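Local coordinates for protein Poly(A) RNA polymerase GLD2 (PDB 6LBK) that probably adds successive AMP units from ATP to the 3' ends of selected cytoplasmic messenger RNAs, and single nucleotides to certain microRNAs, at residues 343-346 with 347-351. The protein carries 1 engineered substitution. Numbering follows the deposited sequence.
Sequences EKQK and FDMIK
Phe-347 N donates to Glu-343 O at 3.0 Å and closes the first turn of helix 344-363, the last helix modelled in this poly(A) polymerase chain. Glu-343 takes the N-cap position through its backbone O, and the i to i+4 ladder continues with Asp-348 N to Lys-344 O at 2.8 Å, nearly straight at 171°. The next two rungs, Met-349 N to Gln-345 O and Ile-350 N to Lys-346 O, are more bent.

Side chains sort by face. Phe-347 and Ile-350 are buried, as suits an aromatic ring and a branched aliphatic chain. The ring stacks on Tyr-325 and meets Trp-300 edge-to-face, while Ile-350 packs on Ile-216 and Leu-224. Lys-351 lays its CD over the centre of one face of the same ring, and its NZ makes a long salt bridge to Asp-348 OD1. Asp-348 sits one turn in, its CG 3.4 Å from Lys-344 O.

The negative charge of Glu-343 near the helix N-terminus probably interacts favourably with the helix dipole, and its OE1 pairs with Lys-346 NZ at 3.5 Å. That amine also hydrogen-bonds to Arg-221 O, tying the helix start to a neighbouring loop. The long aliphatic Lys-346 chain, bent at chi2 and chi4, reaches both partners while running alongside Met-349. Gln-345 lies on an exposed side, where a polar amide is at ease. Met-349 stays extended through chi2 and then bends at chi3 (-50°), which carries its flexible thioether end back over the preceding turn: CE lies 3.6 Å from Lys-346 CD and packs 3.3 Å from Gln-345 NE2.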
ATOM      1  N   GLU A 343       0.246   0.243  20.839  1.00115.52           N
ATOM      2  CA  GLU A 343       0.819  -0.432  22.002  1.00120.70           C
ATOM      3  C   GLU A 343       2.332  -0.218  22.011  1.00124.55           C
ATOM      4  O   GLU A 343       2.980  -0.361  20.970  1.00121.95           O
ATOM      5  CB  GLU A 343       0.478  -1.930  21.974  1.00116.64           C
ATOM      6  CG  GLU A 343      -1.027  -2.217  21.821  1.00118.07           C
ATOM      7  CD  GLU A 343      -1.383  -3.698  21.628  1.00114.88           C
ATOM      8  OE1 GLU A 343      -1.565  -4.124  20.461  1.00108.47           O
ATOM      9  OE2 GLU A 343      -1.506  -4.427  22.637  1.00116.55           O
ATOM     10  N   LYS A 344       2.888   0.154  23.180  1.00118.46           N
ATOM     11  CA  LYS A 344       4.330   0.397  23.288  1.00107.55           C
ATOM     12  C   LYS A 344       5.125  -0.802  22.791  1.00101.68           C
ATOM     13  O   LYS A 344       5.973  -0.670  21.908  1.00 96.04           O
ATOM     14  CB  LYS A 344       4.718   0.715  24.727  1.00113.55           C
ATOM     15  CG  LYS A 344       4.072   1.957  25.303  1.00126.53           C
ATOM     16  CD  LYS A 344       4.343   2.129  26.826  1.00129.08           C
ATOM     17  CE  LYS A 344       3.437   3.201  27.449  1.00122.41           C
ATOM     18  NZ  LYS A 344       3.739   3.487  28.881  1.00125.68           N
ATOM     19  N   GLN A 345       4.812  -1.988  23.314  1.00112.56           N
ATOM     20  CA  GLN A 345       5.469  -3.220  22.887  1.00118.16           C
ATOM     21  C   GLN A 345       5.549  -3.336  21.363  1.00115.97           C
ATOM     22  O   GLN A 345       6.614  -3.640  20.816  1.00119.73           O
ATOM     23  CB  GLN A 345       4.729  -4.409  23.509  1.00129.94           C
ATOM     24  CG  GLN A 345       5.399  -5.754  23.360  1.00142.92           C
ATOM     25  CD  GLN A 345       5.132  -6.373  21.998  1.00149.66           C
ATOM     26  OE1 GLN A 345       4.034  -6.230  21.446  1.00152.77           O
ATOM     27  NE2 GLN A 345       6.132  -7.048  21.441  1.00149.66           N
ATOM     28  N   LYS A 346       4.440  -3.076  20.656  1.00109.97           N
ATOM     29  CA  LYS A 346       4.453  -3.177  19.192  1.00103.78           C
ATOM     30  C   LYS A 346       5.318  -2.086  18.557  1.00 94.24           C
ATOM     31  O   LYS A 346       6.075  -2.354  17.612  1.00 91.97           O
ATOM     32  CB  LYS A 346       3.022  -3.111  18.645  1.00107.29           C
ATOM     33  CG  LYS A 346       2.113  -4.244  19.114  1.00115.50           C
ATOM     34  CD  LYS A 346       2.537  -5.582  18.530  1.00118.22           C
ATOM     35  CE  LYS A 346       1.635  -6.710  19.013  1.00125.95           C
ATOM     36  NZ  LYS A 346       0.215  -6.524  18.602  1.00127.29           N
ATOM     37  N   PHE A 347       5.190  -0.846  19.041  1.00 93.00           N
ATOM     38  CA  PHE A 347       6.034   0.257  18.582  1.00 95.50           C
ATOM     39  C   PHE A 347       7.514  -0.098  18.704  1.00 93.02           C
ATOM     40  O   PHE A 347       8.304   0.103  17.765  1.00 88.12           O
ATOM     41  CB  PHE A 347       5.686   1.515  19.391  1.00 96.46           C
ATOM     42  CG  PHE A 347       6.491   2.739  19.026  1.00 88.15           C
ATOM     43  CD1 PHE A 347       6.867   2.985  17.711  1.00 78.36           C
ATOM     44  CD2 PHE A 347       6.804   3.681  19.998  1.00 82.54           C
ATOM     45  CE1 PHE A 347       7.586   4.120  17.389  1.00 72.72           C
ATOM     46  CE2 PHE A 347       7.506   4.821  19.679  1.00 74.74           C
ATOM     47  CZ  PHE A 347       7.901   5.046  18.392  1.00 71.88           C
ATOM     48  N   ASP A 348       7.895  -0.656  19.858  1.00 93.46           N
ATOM     49  CA  ASP A 348       9.264  -1.108  20.056  1.00 90.07           C
ATOM     50  C   ASP A 348       9.609  -2.226  19.093  1.00 86.96           C
ATOM     51  O   ASP A 348      10.726  -2.285  18.587  1.00 85.35           O
ATOM     52  CB  ASP A 348       9.470  -1.581  21.495  1.00 97.78           C
ATOM     53  CG  ASP A 348       9.348  -0.448  22.500  1.00111.55           C
ATOM     54  OD1 ASP A 348       9.434   0.721  22.062  1.00119.27           O
ATOM     55  OD2 ASP A 348       9.184  -0.710  23.717  1.00112.16           O
ATOM     56  N   MET A 349       8.676  -3.143  18.847  1.00 89.87           N
ATOM     57  CA  MET A 349       8.956  -4.205  17.889  1.00 87.61           C
ATOM     58  C   MET A 349       9.383  -3.612  16.551  1.00 81.82           C
ATOM     59  O   MET A 349      10.396  -4.022  15.967  1.00 88.07           O
ATOM     60  CB  MET A 349       7.732  -5.117  17.758  1.00 87.88           C
ATOM     61  CG  MET A 349       8.004  -6.424  17.037  1.00 97.87           C
ATOM     62  SD  MET A 349       6.526  -7.387  16.624  1.00106.92           S
ATOM     63  CE  MET A 349       5.664  -7.408  18.193  1.00111.52           C
ATOM     64  N   ILE A 350       8.659  -2.591  16.089  1.00 80.41           N
ATOM     65  CA  ILE A 350       9.038  -1.908  14.848  1.00 71.51           C
ATOM     66  C   ILE A 350      10.438  -1.300  14.976  1.00 72.87           C
ATOM     67  O   ILE A 350      11.304  -1.506  14.114  1.00 74.07           O
ATOM     68  CB  ILE A 350       8.000  -0.830  14.473  1.00 63.09           C
ATOM     69  CG1 ILE A 350       6.558  -1.292  14.729  1.00 76.50           C
ATOM     70  CG2 ILE A 350       8.147  -0.421  13.027  1.00 57.02           C
ATOM     71  CD1 ILE A 350       5.965  -2.142  13.656  1.00 77.15           C
ATOM     72  N   LYS A 351      10.671  -0.520  16.041  1.00 70.45           N
ATOM     73  CA  LYS A 351      11.952   0.178  16.206  1.00 83.45           C
ATOM     74  C   LYS A 351      13.122  -0.804  16.241  1.00 85.46           C
ATOM     75  O   LYS A 351      14.145  -0.621  15.557  1.00 85.69           O
ATOM     76  CB  LYS A 351      11.945   1.010  17.499  1.00 92.53           C
ATOM     77  CG  LYS A 351      11.114   2.299  17.484  1.00 94.93           C
ATOM     78  CD  LYS A 351      10.604   2.688  18.885  1.00 96.83           C
ATOM     79  CE  LYS A 351      11.672   3.378  19.748  1.00 99.66           C
ATOM     80  NZ  LYS A 351      11.053   4.071  20.928  1.00 97.26           N
TER